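PDB 1O3U: HEPN domain-containing protein from Thermotoga maritima, which is of unknown function but belongs to the all-helical HEPN domain family. Local coordinates for residues A[100-103]-A[104-108]; A[109-112]-A[113-117]. All blocks are in the same frame, centred on the assembly; numbering follows the deposited sequence.

Contact 1 (A[100-103]-A[104-108]); sequences LPSG and SPRNR
The backbone bends tightly from Gly-103, the N-cap residue, into the first turn of the helix, so that Ser-102 CA lies 5.5 Å from Arg-106 CA. Two carbonyls of 100-103 meet amides of the first helical turn, those of Arg-106 and Asn-107. Gly-103 O accepts from Asn-107 N at 3.0 Å in a nearly straight bond (168° at the hydrogen), whereas Pro-101 O makes a weak bond with Arg-106 N. Gly-103 has a positive phi, at which a side chain would run into the preceding carbonyl oxygen and Ser-104 N. This is the N-terminus of helix 104-132, entered from the loop that follows helix 78-88 in the HEPN domain. Arg-106 reaches back over that loop. With CG opposite the backbone N (chi1 -177°) and a bend at chi3, its NH2 donates to Leu-100 O at 2.8 Å, the oxygen lying 19° out of the guanidinium plane; NE adds a weak bond to the same oxygen. Ser-102 OG lies over one face of this guanidinium. Pro-101 and Pro-105 cross nearly perpendicularly, CD of the first 4.1 Å from CB of the second. Water 1 accepts from Gly-103 N and donates to Asn-107 OD1, the latter at 2.6 Å.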
ATOM      1  N   LEU A 100     -14.722 -25.689   6.227  1.00 23.56           N
ATOM      2  CA  LEU A 100     -15.710 -25.145   7.175  1.00 22.27           C
ATOM      3  C   LEU A 100     -16.986 -24.692   6.432  1.00 21.16           C
ATOM      4  O   LEU A 100     -16.884 -24.009   5.422  1.00 20.25           O
ATOM      5  CB  LEU A 100     -15.156 -23.919   7.888  1.00 22.00           C
ATOM      6  CG  LEU A 100     -13.955 -24.113   8.816  1.00 22.65           C
ATOM      7  CD1 LEU A 100     -13.605 -22.783   9.413  1.00 23.34           C
ATOM      8  CD2 LEU A 100     -14.254 -25.151   9.909  1.00 22.70           C
ATOM      9  N   PRO A 101     -18.171 -25.007   6.962  1.00 19.92           N
ATOM     10  CA  PRO A 101     -19.431 -24.532   6.368  1.00 18.98           C
ATOM     11  C   PRO A 101     -19.553 -23.010   6.253  1.00 18.75           C
ATOM     12  O   PRO A 101     -19.124 -22.239   7.128  1.00 16.43           O
ATOM     13  CB  PRO A 101     -20.499 -25.055   7.341  1.00 19.12           C
ATOM     14  CG  PRO A 101     -19.875 -26.136   8.088  1.00 18.62           C
ATOM     15  CD  PRO A 101     -18.409 -25.834   8.161  1.00 20.04           C
ATOM     16  N   SER A 102     -20.134 -22.592   5.134  1.00 18.87           N
ATOM     17  CA  SER A 102     -20.666 -21.247   4.946  1.00 19.75           C
ATOM     18  C   SER A 102     -21.541 -20.802   6.101  1.00 19.13           C
ATOM     19  O   SER A 102     -22.202 -21.616   6.750  1.00 19.44           O
ATOM     20  CB  SER A 102     -21.510 -21.177   3.653  1.00 20.30           C
ATOM     21  OG  SER A 102     -20.706 -20.734   2.575  1.00 23.17           O
ATOM     22  N   GLY A 103     -21.570 -19.492   6.306  1.00 19.23           N
ATOM     23  CA  GLY A 103     -22.266 -18.893   7.425  1.00 19.37           C
ATOM     24  C   GLY A 103     -21.351 -18.642   8.585  1.00 18.67           C
ATOM     25  O   GLY A 103     -20.171 -18.325   8.378  1.00 18.95           O
ATOM     26  N   SER A 104     -21.879 -18.756   9.799  1.00 18.76           N
ATOM     27  CA  SER A 104     -21.102 -18.476  11.016  1.00 18.68           C
ATOM     28  C   SER A 104     -19.749 -19.188  11.163  1.00 17.93           C
ATOM     29  O   SER A 104     -18.800 -18.539  11.588  1.00 18.42           O
ATOM     30  CB  SER A 104     -21.945 -18.676  12.307  1.00 18.95           C
ATOM     31  OG  SER A 104     -22.223 -20.047  12.604  1.00 19.60           O
ATOM     32  N   PRO A 105     -19.609 -20.484  10.869  1.00 15.92           N
ATOM     33  CA  PRO A 105     -18.288 -21.119  11.045  1.00 15.72           C
ATOM     34  C   PRO A 105     -17.179 -20.457  10.215  1.00 16.18           C
ATOM     35  O   PRO A 105     -16.107 -20.100  10.739  1.00 14.88           O
ATOM     36  CB  PRO A 105     -18.519 -22.552  10.568  1.00 15.89           C
ATOM     37  CG  PRO A 105     -20.015 -22.758  10.731  1.00 15.74           C
ATOM     38  CD  PRO A 105     -20.602 -21.437  10.338  1.00 16.40           C
ATOM     39  N   ARG A 106     -17.463 -20.230   8.940  1.00 16.29           N
ATOM     40  CA  ARG A 106     -16.472 -19.623   8.050  1.00 17.95           C
ATOM     41  C   ARG A 106     -16.209 -18.171   8.375  1.00 18.11           C
ATOM     42  O   ARG A 106     -15.057 -17.726   8.369  1.00 18.78           O
ATOM     43  CB  ARG A 106     -16.934 -19.742   6.607  1.00 18.12           C
ATOM     44  CG  ARG A 106     -15.945 -19.219   5.587  1.00 21.20           C
ATOM     45  CD  ARG A 106     -16.326 -19.617   4.150  1.00 24.65           C
ATOM     46  NE  ARG A 106     -16.444 -21.075   3.969  1.00 27.13           N
ATOM     47  CZ  ARG A 106     -16.964 -21.658   2.885  1.00 29.40           C
ATOM     48  NH1 ARG A 106     -17.401 -20.923   1.866  1.00 31.02           N
ATOM     49  NH2 ARG A 106     -17.045 -22.977   2.801  1.00 29.50           N
ATOM     50  N   ASN A 107     -17.275 -17.419   8.616  1.00 17.99           N
ATOM     51  CA  ASN A 107     -17.156 -16.006   8.923  1.00 18.55           C
ATOM     52  C   ASN A 107     -16.459 -15.760  10.240  1.00 18.53           C
ATOM     53  O   ASN A 107     -15.707 -14.797  10.359  1.00 17.86           O
ATOM     54  CB  ASN A 107     -18.514 -15.323   8.952  1.00 18.93           C
ATOM     55  CG  ASN A 107     -19.265 -15.438   7.619  1.00 21.27           C
ATOM     56  OD1 ASN A 107     -18.657 -15.645   6.552  1.00 22.89           O
ATOM     57  ND2 ASN A 107     -20.598 -15.317   7.681  1.00 24.30           N
ATOM     58  N   ARG A 108     -16.716 -16.615  11.227  1.00 17.84           N
ATOM     59  CA  ARG A 108     -16.039 -16.508  12.498  1.00 18.40           C
ATOM     60  C   ARG A 108     -14.560 -16.753  12.337  1.00 17.49           C
ATOM     61  O   ARG A 108     -13.761 -15.967  12.843  1.00 17.73           O
ATOM     62  CB  ARG A 108     -16.691 -17.402  13.560  1.00 19.07           C
ATOM     63  CG  ARG A 108     -17.934 -16.714  14.151  1.00 22.73           C
ATOM     64  CD  ARG A 108     -18.729 -17.514  15.183  1.00 27.45           C
ATOM     65  NE  ARG A 108     -17.939 -17.972  16.332  1.00 29.18           N
ATOM     66  CZ  ARG A 108     -18.472 -18.379  17.486  1.00 30.43           C
ATOM     67  NH1 ARG A 108     -19.786 -18.341  17.680  1.00 31.90           N
ATOM     68  NH2 ARG A 108     -17.693 -18.807  18.462  1.00 32.54           N
TER
HETATM   69  O   HOH W   1     -19.640 -17.529   4.977  1.00 35.10           O

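Contact 2 (A[109-112]-A[113-117]); sequences YSRI and EAERL
Glu-113 lies one turn beyond Tyr-109 in helix 104-132 of the HEPN domain, joined to it by an i to i+4 bond from Glu-113 N to Tyr-109 O. Its CB sits 3.3 Å from that same Tyr-109 O. CG is anti to the backbone N (chi1 -179°) and the chain runs on extended, which carries CD to 3.7 Å from Tyr-109 CE2. The carboxylate stands at the ring edge, the two planes 85° apart. OE2 receives a bond from water 2, which also bonds Tyr-109 OH; OE1 accepts from water 3, itself a donor to Ser-110 O, and from water 4. Water 4 also reaches Ser-110 OG in a weak bond, but that hydroxyl has its stronger partner in Arg-106 O, by a hydrogen bond. Ala-114 CB, buried, faces Tyr-32 and Leu-27 of the neighbouring helices. On another side of the helix Arg-111, bent at chi2 (60°), forms a salt bridge with Glu-115: Arg-111 NE donates to Glu-115 OE2 at 2.8 Å, using the oxygen's anti lone pair, with OE2 near the guanidinium plane, at its edge. Replacing Arg-111 with an alanine would probably leave the Glu-115 carboxylate without its cationic mate and free to turn. Arg-111 NH2 reaches Glu-115 OE2 only weakly, at 3.4 Å.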
ATOM      1  N   TYR A 109     -14.187 -17.789  11.600  1.00 16.88           N
ATOM      2  CA  TYR A 109     -12.789 -18.119  11.352  1.00 17.25           C
ATOM      3  C   TYR A 109     -12.128 -16.938  10.642  1.00 16.68           C
ATOM      4  O   TYR A 109     -11.047 -16.520  11.029  1.00 15.23           O
ATOM      5  CB  TYR A 109     -12.660 -19.387  10.485  1.00 18.22           C
ATOM      6  CG  TYR A 109     -11.224 -19.776  10.106  1.00 23.46           C
ATOM      7  CD1 TYR A 109     -10.654 -20.973  10.552  1.00 28.60           C
ATOM      8  CD2 TYR A 109     -10.445 -18.957   9.284  1.00 27.94           C
ATOM      9  CE1 TYR A 109      -9.334 -21.338  10.192  1.00 31.54           C
ATOM     10  CE2 TYR A 109      -9.137 -19.310   8.925  1.00 31.25           C
ATOM     11  CZ  TYR A 109      -8.591 -20.494   9.373  1.00 33.02           C
ATOM     12  OH  TYR A 109      -7.298 -20.819   9.010  1.00 36.52           O
ATOM     13  N   SER A 110     -12.792 -16.382   9.632  1.00 16.10           N
ATOM     14  CA  SER A 110     -12.195 -15.284   8.839  1.00 16.35           C
ATOM     15  C   SER A 110     -12.039 -13.995   9.627  1.00 15.87           C
ATOM     16  O   SER A 110     -11.056 -13.280   9.491  1.00 14.19           O
ATOM     17  CB  SER A 110     -13.025 -15.003   7.589  1.00 16.89           C
ATOM     18  OG  SER A 110     -13.064 -16.144   6.796  1.00 18.27           O
ATOM     19  N   ARG A 111     -13.049 -13.676  10.419  1.00 15.87           N
ATOM     20  CA  ARG A 111     -13.034 -12.496  11.269  1.00 16.39           C
ATOM     21  C   ARG A 111     -11.888 -12.572  12.282  1.00 15.72           C
ATOM     22  O   ARG A 111     -11.172 -11.615  12.470  1.00 14.59           O
ATOM     23  CB  ARG A 111     -14.392 -12.364  11.966  1.00 17.75           C
ATOM     24  CG  ARG A 111     -14.484 -11.299  13.055  1.00 20.80           C
ATOM     25  CD  ARG A 111     -14.203  -9.947  12.583  1.00 26.32           C
ATOM     26  NE  ARG A 111     -14.050  -8.992  13.676  1.00 32.46           N
ATOM     27  CZ  ARG A 111     -14.396  -7.711  13.605  1.00 32.44           C
ATOM     28  NH1 ARG A 111     -14.978  -7.223  12.521  1.00 33.26           N
ATOM     29  NH2 ARG A 111     -14.219  -6.936  14.661  1.00 36.11           N
ATOM     30  N   ILE A 112     -11.729 -13.712  12.950  1.00 14.97           N
ATOM     31  CA  ILE A 112     -10.657 -13.894  13.919  1.00 14.80           C
ATOM     32  C   ILE A 112      -9.279 -13.807  13.255  1.00 13.88           C
ATOM     33  O   ILE A 112      -8.357 -13.146  13.758  1.00 13.01           O
ATOM     34  CB  ILE A 112     -10.827 -15.266  14.652  1.00 14.89           C
ATOM     35  CG1 ILE A 112     -12.101 -15.227  15.498  1.00 16.53           C
ATOM     36  CG2 ILE A 112      -9.615 -15.531  15.505  1.00 16.06           C
ATOM     37  CD1 ILE A 112     -12.570 -16.537  16.029  1.00 18.29           C
ATOM     38  N   GLU A 113      -9.158 -14.451  12.111  1.00 12.95           N
ATOM     39  CA  GLU A 113      -7.919 -14.476  11.360  1.00 14.22           C
ATOM     40  C   GLU A 113      -7.514 -13.051  10.946  1.00 13.44           C
ATOM     41  O   GLU A 113      -6.337 -12.662  11.108  1.00 12.21           O
ATOM     42  CB  GLU A 113      -8.061 -15.413  10.165  1.00 14.89           C
ATOM     43  CG  GLU A 113      -6.808 -15.547   9.320  1.00 19.22           C
ATOM     44  CD  GLU A 113      -7.059 -16.359   8.058  1.00 23.03           C
ATOM     45  OE1 GLU A 113      -7.978 -15.996   7.283  1.00 27.01           O
ATOM     46  OE2 GLU A 113      -6.355 -17.362   7.849  1.00 25.34           O
ATOM     47  N   ALA A 114      -8.487 -12.275  10.445  1.00 13.56           N
ATOM     48  CA  ALA A 114      -8.246 -10.890  10.024  1.00 13.06           C
ATOM     49  C   ALA A 114      -7.888 -10.020  11.235  1.00 12.91           C
ATOM     50  O   ALA A 114      -6.963  -9.215  11.137  1.00 12.79           O
ATOM     51  CB  ALA A 114      -9.424 -10.329   9.297  1.00 13.16           C
ATOM     52  N   GLU A 115      -8.589 -10.175  12.357  1.00 12.24           N
ATOM     53  CA  GLU A 115      -8.240  -9.430  13.583  1.00 13.08           C
ATOM     54  C   GLU A 115      -6.817  -9.714  14.024  1.00 11.34           C
ATOM     55  O   GLU A 115      -6.106  -8.807  14.402  1.00 10.27           O
ATOM     56  CB  GLU A 115      -9.145  -9.753  14.761  1.00 13.71           C
ATOM     57  CG  GLU A 115     -10.329  -8.856  14.925  1.00 19.68           C
ATOM     58  CD  GLU A 115     -11.194  -9.254  16.108  1.00 26.65           C
ATOM     59  OE1 GLU A 115     -10.674  -9.310  17.256  1.00 29.76           O
ATOM     60  OE2 GLU A 115     -12.393  -9.510  15.879  1.00 31.48           O
ATOM     61  N   ARG A 116      -6.439 -10.982  13.988  1.00  9.95           N
ATOM     62  CA  ARG A 116      -5.101 -11.439  14.327  1.00 10.94           C
ATOM     63  C   ARG A 116      -4.042 -10.728  13.463  1.00 10.18           C
ATOM     64  O   ARG A 116      -3.024 -10.205  13.980  1.00  8.07           O
ATOM     65  CB  ARG A 116      -5.050 -12.968  14.133  1.00 12.07           C
ATOM     66  CG  ARG A 116      -3.986 -13.664  14.791  1.00 15.58           C
ATOM     67  CD  ARG A 116      -4.339 -15.108  15.161  1.00 15.83           C
ATOM     68  NE  ARG A 116      -4.756 -15.910  14.009  1.00 17.78           N
ATOM     69  CZ  ARG A 116      -3.937 -16.293  13.044  1.00 22.01           C
ATOM     70  NH1 ARG A 116      -2.664 -15.957  13.081  1.00 23.16           N
ATOM     71  NH2 ARG A 116      -4.391 -17.009  12.015  1.00 24.68           N
ATOM     72  N   LEU A 117      -4.265 -10.743  12.165  1.00  9.14           N
ATOM     73  CA  LEU A 117      -3.295 -10.157  11.242  1.00  9.74           C
ATOM     74  C   LEU A 117      -3.195  -8.635  11.430  1.00  9.25           C
ATOM     75  O   LEU A 117      -2.123  -8.042  11.305  1.00  8.67           O
ATOM     76  CB  LEU A 117      -3.621 -10.529   9.797  1.00 10.57           C
ATOM     77  CG  LEU A 117      -3.595 -12.033   9.521  1.00 14.29           C
ATOM     78  CD1 LEU A 117      -3.969 -12.309   8.091  1.00 18.75           C
ATOM     79  CD2 LEU A 117      -2.233 -12.579   9.845  1.00 13.53           C
TER
HETATM   80  O   HOH W   2      -6.626 -19.708   6.609  1.00 47.83           O
HETATM   81  O   HOH W   3      -9.703 -13.823   7.102  1.00 25.98           O
HETATM   82  O   HOH W   4     -10.002 -17.305   5.794  1.00 49.63           O

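Overall arrangement
Contacts 1 and 2 follow one another along the chain and share helix 104-132, their centres about 12 Å apart. They also touch directly: Leu-100 CD1, from the loop before the helix, packs 3.6 Å from Tyr-109 CD1. The Ser-110 to Arg-106 hydrogen bond ties them a second time, side chain to backbone. Their settings differ. Contact 1 is centred about 25 Å from the centre of the chain, and none of its touching residues is buried; contact 2, at about 13 Å, begins to engage helices 11-28 and 32-54, and its Arg-116 forms a salt bridge with Glu-86 of helix 78-88.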